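Catalytic domain of the nuclear inclusion protein A (nia) (Tobacco etch virus, PDB 1LVM) probably cleaves the viral polyprotein at specific sites, as a chymotrypsin-type cysteine protease caught here with a bound peptide product. Local coordinates at residues A[51-55]-A[84-89]; A[78-84]-A[204-210]; A[106-111]-A[189-195]. The protein carries 1 engineered substitution. Residues are numbered along the deposited sequence.

Contact 1: A[51-55]-A[84-89]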
loop_
_atom_site.group_PDB
_atom_site.type_symbol
_atom_site.label_atom_id
_atom_site.label_comp_id
_atom_site.label_asym_id
_atom_site.label_seq_id
_atom_site.Cartn_x
_atom_site.Cartn_y
_atom_site.Cartn_z
ATOM N N THR A 51 4.231 3.091 -0.205
ATOM C CA THR A 51 4.291 1.623 -0.233
ATOM C C THR A 51 4.712 1.072 1.133
ATOM O O THR A 51 4.792 1.835 2.141
ATOM C CB THR A 51 5.199 1.123 -1.378
ATOM O OG1 THR A 51 5.083 -0.296 -1.496
ATOM C CG2 THR A 51 6.736 1.486 -1.125
ATOM N N ASN A 52 4.942 -0.227 1.188
ATOM C CA ASN A 52 5.310 -0.836 2.482
ATOM C C ASN A 52 6.778 -0.578 2.826
ATOM O O ASN A 52 7.636 -0.679 1.967
ATOM C CB ASN A 52 5.143 -2.362 2.397
ATOM C CG ASN A 52 3.739 -2.760 2.021
ATOM O OD1 ASN A 52 3.372 -2.782 0.829
ATOM N ND2 ASN A 52 2.934 -3.079 3.034
ATOM N N LYS A 53 7.067 -0.292 4.095
ATOM C CA LYS A 53 8.417 -0.100 4.520
ATOM C C LYS A 53 9.204 -1.416 4.289
ATOM O O LYS A 53 10.403 -1.366 3.979
ATOM C CB LYS A 53 8.397 0.259 6.032
ATOM C CG LYS A 53 9.663 0.896 6.574
ATOM C CD LYS A 53 9.547 1.168 8.083
ATOM C CE LYS A 53 8.803 2.480 8.392
ATOM N NZ LYS A 53 8.604 2.602 9.881
ATOM N N HIS A 54 8.573 -2.594 4.386
ATOM C CA HIS A 54 9.359 -3.812 4.236
ATOM C C HIS A 54 9.870 -4.055 2.839
ATOM O O HIS A 54 10.616 -4.971 2.607
ATOM C CB HIS A 54 8.647 -5.060 4.809
ATOM C CG HIS A 54 7.539 -5.563 3.972
ATOM N ND1 HIS A 54 6.239 -5.181 4.185
ATOM C CD2 HIS A 54 7.533 -6.407 2.892
ATOM C CE1 HIS A 54 5.481 -5.770 3.285
ATOM N NE2 HIS A 54 6.232 -6.521 2.483
ATOM N N LEU A 55 9.463 -3.225 1.898
ATOM C CA LEU A 55 10.033 -3.319 0.548
ATOM C C LEU A 55 11.577 -3.142 0.693
ATOM O O LEU A 55 12.372 -3.624 -0.130
ATOM C CB LEU A 55 9.500 -2.125 -0.283
ATOM C CG LEU A 55 10.079 -2.003 -1.711
ATOM C CD1 LEU A 55 9.868 -3.310 -2.496
ATOM C CD2 LEU A 55 9.390 -0.851 -2.441
ATOM N N LEU A 84 10.217 7.875 6.101
ATOM C CA LEU A 84 9.685 6.776 6.952
ATOM C C LEU A 84 8.490 7.189 7.777
ATOM O O LEU A 84 8.486 8.280 8.310
ATOM C CB LEU A 84 10.775 6.323 7.959
ATOM C CG LEU A 84 12.118 5.961 7.344
ATOM C CD1 LEU A 84 13.226 5.769 8.424
ATOM C CD2 LEU A 84 11.907 4.700 6.646
ATOM N N ILE A 85 7.484 6.301 7.886
ATOM C CA ILE A 85 6.348 6.539 8.740
ATOM C C ILE A 85 6.651 5.726 10.039
ATOM O O ILE A 85 6.673 4.491 10.111
ATOM C CB ILE A 85 4.998 5.993 8.096
ATOM C CG1 ILE A 85 4.822 6.540 6.650
ATOM C CG2 ILE A 85 3.791 6.429 8.991
ATOM C CD1 ILE A 85 4.611 8.022 6.602
ATOM N N ASP A 86 6.947 6.482 11.071
ATOM C CA ASP A 86 7.318 5.965 12.375
ATOM C C ASP A 86 6.407 4.848 12.899
ATOM O O ASP A 86 5.186 5.012 12.985
ATOM C CB ASP A 86 7.257 7.173 13.349
ATOM C CG ASP A 86 8.243 7.080 14.491
ATOM O OD1 ASP A 86 8.843 6.007 14.684
ATOM O OD2 ASP A 86 8.412 8.103 15.195
ATOM N N GLY A 87 6.998 3.723 13.241
ATOM C CA GLY A 87 6.239 2.642 13.841
ATOM C C GLY A 87 5.234 1.893 12.999
ATOM O O GLY A 87 4.557 1.043 13.555
ATOM N N ARG A 88 5.156 2.176 11.695
ATOM C CA ARG A 88 4.163 1.546 10.744
ATOM C C ARG A 88 4.933 0.920 9.572
ATOM O O ARG A 88 6.034 1.354 9.233
ATOM C CB ARG A 88 3.230 2.612 10.081
ATOM C CG ARG A 88 2.105 3.129 11.013
ATOM C CD ARG A 88 1.225 4.224 10.426
ATOM N NE ARG A 88 -0.168 4.185 10.986
ATOM C CZ ARG A 88 -0.504 4.779 12.114
ATOM N NH1 ARG A 88 0.425 5.432 12.775
ATOM N NH2 ARG A 88 -1.758 4.750 12.577
ATOM N N ASP A 89 4.328 -0.073 8.935
ATOM C CA ASP A 89 4.921 -0.664 7.732
ATOM C C ASP A 89 4.534 0.239 6.558
ATOM O O ASP A 89 3.835 -0.206 5.595
ATOM C CB ASP A 89 4.348 -2.069 7.515
ATOM C CG ASP A 89 4.870 -2.751 6.246
ATOM O OD1 ASP A 89 6.036 -2.484 5.832
ATOM O OD2 ASP A 89 4.067 -3.554 5.659
#
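The arrangement matches the histidine-aspartate pair of a chymotrypsin-like catalytic triad, with the loop after strand 48-51 carrying His54 and the loop before strand 91-94 carrying Asp89. Thr51 is still in the sheet: its backbone bonds to Ile91, its CB points away from 84-89, and its OG1 is held by Tyr41 O. At Asn52 the chain leaves the strand; ND2 donates to Asp89 OD2 (2.9 Å) and also to His175 O, while CA approaches Asp89 O at 3.5 Å in a CA-H...O contact. Of the two segments' residues, Lys53 has the largest area covered, 111 Å². Its long side chain, kinked at chi3 (-82°), reaches the type II turn of Ile85 to Arg88, where NZ binds the carbonyls of both end residues, Ile85 O at 2.7 Å and Arg88 O at 2.9 Å. The turn has its own bond, Arg88 N to Ile85 O (3.2 Å), with Gly87 supplying the positive phi of its third position; Trp219 adds a cation-pi contact to Lys53. His54 then binds the carboxylate through both backbone and ring: its backbone N donates to Asp89 OD1 (2.9 Å), and ring ND1 to Asp89 OD2 (3.1 Å), with a weak second bond from ND1 to OD1 (3.2 Å). Ser176 also binds Asp89 OD2, so the carboxylate is held from several directions, consistent with a fixed orientation of the imidazole. The same ring stacks on an aromatic side chain of the bound peptide. Leu55 N closes the 3-10 turn on Asn52 O at 3.1 Å.

Contact 2: A[78-84]-A[204-210]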
loop_
_atom_site.group_PDB
_atom_site.type_symbol
_atom_site.label_atom_id
_atom_site.label_comp_id
_atom_site.label_asym_id
_atom_site.label_seq_id
_atom_site.Cartn_x
_atom_site.Cartn_y
_atom_site.Cartn_z
ATOM N N THR A 78 19.858 2.897 -3.570
ATOM C CA THR A 78 20.357 3.723 -2.497
ATOM C C THR A 78 20.256 5.183 -2.795
ATOM O O THR A 78 20.449 6.003 -1.889
ATOM C CB THR A 78 21.830 3.367 -2.167
ATOM O OG1 THR A 78 22.683 3.807 -3.234
ATOM C CG2 THR A 78 21.983 1.863 -2.033
ATOM N N THR A 79 19.980 5.523 -4.061
ATOM C CA THR A 79 19.837 6.931 -4.450
ATOM C C THR A 79 18.419 7.457 -4.222
ATOM O O THR A 79 18.146 8.666 -4.284
ATOM C CB THR A 79 20.185 7.131 -5.966
ATOM O OG1 THR A 79 19.189 6.496 -6.805
ATOM C CG2 THR A 79 21.535 6.472 -6.245
ATOM N N LEU A 80 17.492 6.553 -3.941
ATOM C CA LEU A 80 16.127 7.002 -3.770
ATOM C C LEU A 80 15.856 7.709 -2.420
ATOM O O LEU A 80 16.133 7.121 -1.382
ATOM C CB LEU A 80 15.235 5.730 -3.855
ATOM C CG LEU A 80 14.223 5.321 -4.930
ATOM C CD1 LEU A 80 14.399 6.115 -6.187
ATOM C CD2 LEU A 80 14.238 3.797 -5.141
ATOM N N GLN A 81 15.280 8.906 -2.434
ATOM C CA GLN A 81 14.866 9.546 -1.209
ATOM C C GLN A 81 13.640 8.829 -0.606
ATOM O O GLN A 81 12.697 8.419 -1.312
ATOM C CB GLN A 81 14.590 11.041 -1.465
ATOM C CG GLN A 81 15.954 11.748 -1.638
ATOM C CD GLN A 81 15.791 13.225 -1.502
ATOM O OE1 GLN A 81 15.113 13.867 -2.305
ATOM N NE2 GLN A 81 16.376 13.782 -0.453
ATOM N N GLN A 82 13.682 8.653 0.709
ATOM C CA GLN A 82 12.663 7.932 1.455
ATOM C C GLN A 82 12.183 8.743 2.666
ATOM O O GLN A 82 12.981 9.439 3.344
ATOM C CB GLN A 82 13.287 6.664 2.023
ATOM C CG GLN A 82 13.889 5.690 1.014
ATOM C CD GLN A 82 14.938 4.806 1.714
ATOM O OE1 GLN A 82 15.925 5.363 2.231
ATOM N NE2 GLN A 82 14.706 3.450 1.807
ATOM N N HIS A 83 10.892 8.651 2.940
ATOM C CA HIS A 83 10.351 9.268 4.143
ATOM C C HIS A 83 9.679 8.147 4.931
ATOM O O HIS A 83 8.695 7.510 4.496
ATOM C CB HIS A 83 9.334 10.411 3.885
ATOM C CG HIS A 83 8.653 10.850 5.138
ATOM N ND1 HIS A 83 8.958 12.022 5.797
ATOM C CD2 HIS A 83 7.676 10.259 5.854
ATOM C CE1 HIS A 83 8.188 12.137 6.868
ATOM N NE2 HIS A 83 7.393 11.079 6.928
ATOM N N LEU A 84 10.217 7.875 6.101
ATOM C CA LEU A 84 9.685 6.776 6.952
ATOM C C LEU A 84 8.490 7.189 7.777
ATOM O O LEU A 84 8.486 8.280 8.310
ATOM C CB LEU A 84 10.775 6.323 7.959
ATOM C CG LEU A 84 12.118 5.961 7.344
ATOM C CD1 LEU A 84 13.226 5.769 8.424
ATOM C CD2 LEU A 84 11.907 4.700 6.646
ATOM N N GLN A 204 8.017 16.669 5.593
ATOM C CA GLN A 204 8.754 15.548 5.071
ATOM C C GLN A 204 10.175 15.500 5.633
ATOM O O GLN A 204 10.770 16.548 5.884
ATOM C CB GLN A 204 8.739 15.633 3.561
ATOM C CG GLN A 204 7.292 15.512 3.037
ATOM C CD GLN A 204 7.103 16.130 1.665
ATOM O OE1 GLN A 204 8.087 16.499 1.006
ATOM N NE2 GLN A 204 5.828 16.251 1.207
ATOM N N GLN A 205 10.688 14.288 5.844
ATOM C CA GLN A 205 12.034 14.089 6.410
ATOM C C GLN A 205 12.716 13.053 5.555
ATOM O O GLN A 205 12.753 11.857 5.862
ATOM C CB GLN A 205 11.891 13.633 7.856
ATOM C CG GLN A 205 13.155 13.572 8.651
ATOM C CD GLN A 205 12.841 13.318 10.107
ATOM O OE1 GLN A 205 11.753 13.695 10.570
ATOM N NE2 GLN A 205 13.755 12.706 10.832
ATOM N N TRP A 206 13.316 13.537 4.480
ATOM C CA TRP A 206 13.925 12.636 3.528
ATOM C C TRP A 206 15.287 12.089 3.886
ATOM O O TRP A 206 16.135 12.843 4.314
ATOM C CB TRP A 206 14.049 13.343 2.179
ATOM C CG TRP A 206 12.718 13.790 1.610
ATOM C CD1 TRP A 206 12.194 15.072 1.604
ATOM C CD2 TRP A 206 11.670 12.935 1.121
ATOM N NE1 TRP A 206 10.882 15.052 1.168
ATOM C CE2 TRP A 206 10.540 13.764 0.855
ATOM C CE3 TRP A 206 11.577 11.564 0.891
ATOM C CZ2 TRP A 206 9.339 13.259 0.367
ATOM C CZ3 TRP A 206 10.351 11.051 0.417
ATOM C CH2 TRP A 206 9.274 11.906 0.164
ATOM N N VAL A 207 15.487 10.789 3.710
ATOM C CA VAL A 207 16.787 10.164 3.921
ATOM C C VAL A 207 16.997 9.267 2.702
ATOM O O VAL A 207 16.081 9.048 1.929
ATOM C CB VAL A 207 16.841 9.265 5.221
ATOM C CG1 VAL A 207 16.540 10.072 6.420
ATOM C CG2 VAL A 207 15.819 8.071 5.107
ATOM N N SER A 208 18.196 8.756 2.495
ATOM C CA SER A 208 18.374 7.814 1.410
ATOM C C SER A 208 19.301 6.642 1.904
ATOM O O SER A 208 20.066 6.816 2.863
ATOM C CB SER A 208 18.904 8.567 0.177
ATOM O OG SER A 208 20.271 8.887 0.352
ATOM N N GLY A 209 19.142 5.455 1.320
ATOM C CA GLY A 209 19.952 4.276 1.637
ATOM C C GLY A 209 19.374 3.451 2.769
ATOM O O GLY A 209 19.884 2.381 3.092
ATOM N N TRP A 210 18.266 3.911 3.349
ATOM C CA TRP A 210 17.719 3.176 4.519
ATOM C C TRP A 210 17.193 1.759 4.263
ATOM O O TRP A 210 16.576 1.511 3.224
ATOM C CB TRP A 210 16.625 4.062 5.159
ATOM C CG TRP A 210 15.984 3.502 6.417
ATOM C CD1 TRP A 210 16.384 3.724 7.708
ATOM C CD2 TRP A 210 14.935 2.513 6.487
ATOM N NE1 TRP A 210 15.656 2.917 8.572
ATOM C CE2 TRP A 210 14.765 2.170 7.850
ATOM C CE3 TRP A 210 14.129 1.878 5.520
ATOM C CZ2 TRP A 210 13.813 1.211 8.277
ATOM C CZ3 TRP A 210 13.194 0.940 5.931
ATOM C CH2 TRP A 210 13.037 0.609 7.300
HETATM O O HOH W 1 22.638 7.245 0.180
HETATM O O HOH W 2 17.248 4.695 -0.722
HETATM O O HOH W 3 17.953 12.505 1.446
HETATM O O HOH W 4 12.129 9.747 7.386
#
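Gln82 is the hub. Its backbone forms the hydrogen-bonded antiparallel pair with Val207, N to Val207 O at 2.7 Å and Val207 N to Gln82 O at 2.9 Å, while its side-chain amide mimics a further pair: Trp210 N donates to Gln82 OE1 and Gln82 NE2 to Trp210 O, both at 3.0 Å. At the other end Gln205 N donates to His83 ND1 (2.9 Å). Waters bridge the backbones on either side of this pair, one joining Leu80 O (2.8 Å) to Gly209 N (2.9 Å), another Leu84 N (3.0 Å) to Gln205 O (2.7 Å). Indole rings complete the packing. His83 CB sits over the six-membered ring of Trp206, 4.0 Å from its centroid, and Leu84 CD1 lies 3.8 Å from the centroid of the five-membered ring of Trp210, both CH-pi contacts. Strand 81-84 pairs with 91-94 along its other edge, so 206-208, returning from beyond the second barrel, is the short, weakly bonded edge strand of an antiparallel sheet in the first half of this chymotrypsin-like fold.

Contact 3: A[106-111]-A[189-195]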
loop_
_atom_site.group_PDB
_atom_site.type_symbol
_atom_site.label_atom_id
_atom_site.label_comp_id
_atom_site.label_asym_id
_atom_site.label_seq_id
_atom_site.Cartn_x
_atom_site.Cartn_y
_atom_site.Cartn_z
ATOM N N LEU A 106 -6.121 11.882 -5.189
ATOM C CA LEU A 106 -6.497 10.870 -4.174
ATOM C C LEU A 106 -6.645 11.475 -2.781
ATOM O O LEU A 106 -5.932 12.401 -2.425
ATOM C CB LEU A 106 -5.387 9.790 -4.044
ATOM C CG LEU A 106 -5.051 8.953 -5.259
ATOM C CD1 LEU A 106 -4.306 9.800 -6.172
ATOM C CD2 LEU A 106 -4.161 7.769 -4.913
ATOM N N LYS A 107 -7.517 10.874 -1.973
ATOM C CA LYS A 107 -7.720 11.308 -0.610
ATOM C C LYS A 107 -7.474 10.109 0.306
ATOM O O LYS A 107 -7.890 8.977 -0.016
ATOM C CB LYS A 107 -9.156 11.835 -0.396
ATOM C CG LYS A 107 -9.568 13.025 -1.313
ATOM C CD LYS A 107 -8.799 14.273 -0.964
ATOM C CE LYS A 107 -9.082 15.437 -1.927
ATOM N NZ LYS A 107 -8.097 16.554 -1.747
ATOM N N PHE A 108 -6.728 10.379 1.401
ATOM C CA PHE A 108 -6.369 9.389 2.398
ATOM C C PHE A 108 -6.848 9.892 3.758
ATOM O O PHE A 108 -6.798 11.084 4.033
ATOM C CB PHE A 108 -4.838 9.224 2.518
ATOM C CG PHE A 108 -4.148 8.799 1.262
ATOM C CD1 PHE A 108 -3.874 9.727 0.268
ATOM C CD2 PHE A 108 -3.694 7.454 1.082
ATOM C CE1 PHE A 108 -3.180 9.342 -0.850
ATOM C CE2 PHE A 108 -3.013 7.094 -0.021
ATOM C CZ PHE A 108 -2.749 8.039 -0.998
ATOM N N ARG A 109 -7.290 8.986 4.619
ATOM C CA ARG A 109 -7.635 9.359 5.995
ATOM C C ARG A 109 -7.501 8.110 6.867
ATOM O O ARG A 109 -7.341 6.980 6.357
ATOM C CB ARG A 109 -9.070 9.913 6.114
ATOM C CG ARG A 109 -10.087 8.782 5.752
ATOM C CD ARG A 109 -11.525 9.197 6.145
ATOM N NE ARG A 109 -12.518 8.341 5.509
ATOM C CZ ARG A 109 -12.875 7.137 5.944
ATOM N NH1 ARG A 109 -12.332 6.570 7.049
ATOM N NH2 ARG A 109 -13.797 6.492 5.273
ATOM N N GLU A 110 -7.502 8.325 8.188
ATOM C CA GLU A 110 -7.447 7.203 9.105
ATOM C C GLU A 110 -8.727 6.389 8.989
ATOM O O GLU A 110 -9.763 6.924 8.748
ATOM C CB GLU A 110 -7.351 7.677 10.544
ATOM C CG GLU A 110 -6.092 8.560 10.783
ATOM C CD GLU A 110 -5.894 8.823 12.270
ATOM O OE1 GLU A 110 -5.297 7.967 12.938
ATOM O OE2 GLU A 110 -6.357 9.870 12.743
ATOM N N PRO A 111 -8.630 5.058 9.155
ATOM C CA PRO A 111 -9.788 4.174 9.089
ATOM C C PRO A 111 -10.686 4.462 10.307
ATOM O O PRO A 111 -10.240 5.068 11.253
ATOM C CB PRO A 111 -9.170 2.771 9.110
ATOM C CG PRO A 111 -7.831 2.941 9.769
ATOM C CD PRO A 111 -7.354 4.304 9.298
ATOM N N SER A 189 -2.628 1.051 8.695
ATOM C CA SER A 189 -3.455 2.214 8.618
ATOM C C SER A 189 -2.738 3.508 8.156
ATOM O O SER A 189 -1.523 3.734 8.379
ATOM C CB SER A 189 -4.115 2.489 9.982
ATOM O OG SER A 189 -3.115 2.796 10.960
ATOM N N VAL A 190 -3.501 4.345 7.461
ATOM C CA VAL A 190 -3.016 5.659 7.060
ATOM C C VAL A 190 -2.899 6.380 8.421
ATOM O O VAL A 190 -3.870 6.352 9.212
ATOM C CB VAL A 190 -4.103 6.387 6.195
ATOM C CG1 VAL A 190 -3.931 7.947 6.258
ATOM C CG2 VAL A 190 -4.011 5.832 4.717
ATOM N N PRO A 191 -1.742 7.046 8.694
ATOM C CA PRO A 191 -1.579 7.757 9.947
ATOM C C PRO A 191 -2.324 9.081 10.008
ATOM O O PRO A 191 -2.724 9.670 8.994
ATOM C CB PRO A 191 -0.062 7.955 10.061
ATOM C CG PRO A 191 0.382 8.163 8.557
ATOM C CD PRO A 191 -0.581 7.234 7.766
ATOM N N LYS A 192 -2.440 9.629 11.193
ATOM C CA LYS A 192 -3.092 10.939 11.320
ATOM C C LYS A 192 -2.357 12.017 10.496
ATOM O O LYS A 192 -1.123 11.993 10.380
ATOM C CB LYS A 192 -3.072 11.328 12.796
ATOM C CG LYS A 192 -3.713 12.615 13.093
ATOM C CD LYS A 192 -3.531 12.907 14.598
ATOM C CE LYS A 192 -4.248 14.166 15.046
ATOM N NZ LYS A 192 -5.703 14.082 14.765
ATOM N N ASN A 193 -3.134 12.938 9.920
ATOM C CA ASN A 193 -2.640 14.068 9.128
ATOM C C ASN A 193 -1.739 13.682 7.953
ATOM O O ASN A 193 -0.743 14.364 7.593
ATOM C CB ASN A 193 -1.978 15.084 10.055
ATOM C CG ASN A 193 -2.990 15.704 11.041
ATOM O OD1 ASN A 193 -4.196 15.704 10.776
ATOM N ND2 ASN A 193 -2.512 16.192 12.179
ATOM N N PHE A 194 -2.120 12.585 7.312
ATOM C CA PHE A 194 -1.338 12.115 6.169
ATOM C C PHE A 194 -1.427 13.070 5.004
ATOM O O PHE A 194 -0.456 13.232 4.285
ATOM C CB PHE A 194 -1.820 10.681 5.796
ATOM C CG PHE A 194 -0.876 9.908 4.895
ATOM C CD1 PHE A 194 0.444 9.642 5.260
ATOM C CD2 PHE A 194 -1.329 9.465 3.633
ATOM C CE1 PHE A 194 1.334 8.949 4.409
ATOM C CE2 PHE A 194 -0.458 8.763 2.751
ATOM C CZ PHE A 194 0.852 8.499 3.115
ATOM N N MET A 195 -2.588 13.691 4.770
ATOM C CA MET A 195 -2.676 14.622 3.631
ATOM C C MET A 195 -1.683 15.766 3.844
ATOM O O MET A 195 -1.065 16.249 2.894
ATOM C CB MET A 195 -4.092 15.187 3.459
ATOM C CG MET A 195 -5.176 14.147 3.056
ATOM S SD MET A 195 -4.679 13.135 1.677
ATOM C CE MET A 195 -4.493 14.379 0.324
HETATM O O HOH W 5 -4.884 12.347 5.875
HETATM O O HOH W 6 -4.454 5.700 11.838
#
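This contact belongs to the interdomain connection of the chymotrypsin-like fold: 106-111 lies in the link between the two halves, and 189-195 runs from the last strand of the six-stranded barrel into helix 194-199. Phe108 is the centre. Its CA-to-CB bond points toward 189-195, and the edge of the Phe194 ring meets its face in a T-shaped pair, centroids 5.2 Å apart and planes at 75°. Val190 CG2 (4.0 Å from Phe108 CD2) and Met195 SD (3.8 Å from Phe108 CD1) lie at the ring edge, the latter a Met-aromatic contact, while Ile43 and Phe45 of strand 36-45 bring the other half of the fold to the same ring. Further along, Pro111 CG packs on Ser189 CB (3.7 Å). Water supplies most of the polar bridging: one molecule links Phe108 O to Met195 N (both 2.9 Å), another Glu110 OE1 (2.7 Å) to Val190 O (2.8 Å). Across the segments directly, Phe108 N makes a weak hydrogen bond to Met195 SD at 3.4 Å.

In the fold
Contact 1 is the most buried and the most densely polar, with a carboxylate beside the bound peptide and a lysine ammonium bonded to backbone carbonyls. Contact 2 lies farther out, its centre about 18 Å from the centre of the chain, and relies on strand pairing, bridging waters and tryptophan faces. Contact 3 is partly buried and mostly aromatic and apolar. The first two share Leu84 and the same sheet, and meet where Lys53 CG packs on Trp210 CH2 at 3.5 Å. Contacts 1 and 3 touch across the halves of the fold, through Ile85 against Pro191 and Phe194, and through Arg88 NH2 near Ser189 OG (2.9 Å). Contacts 2 and 3 do not touch, although helix 194-199 leads on to strand 206-208.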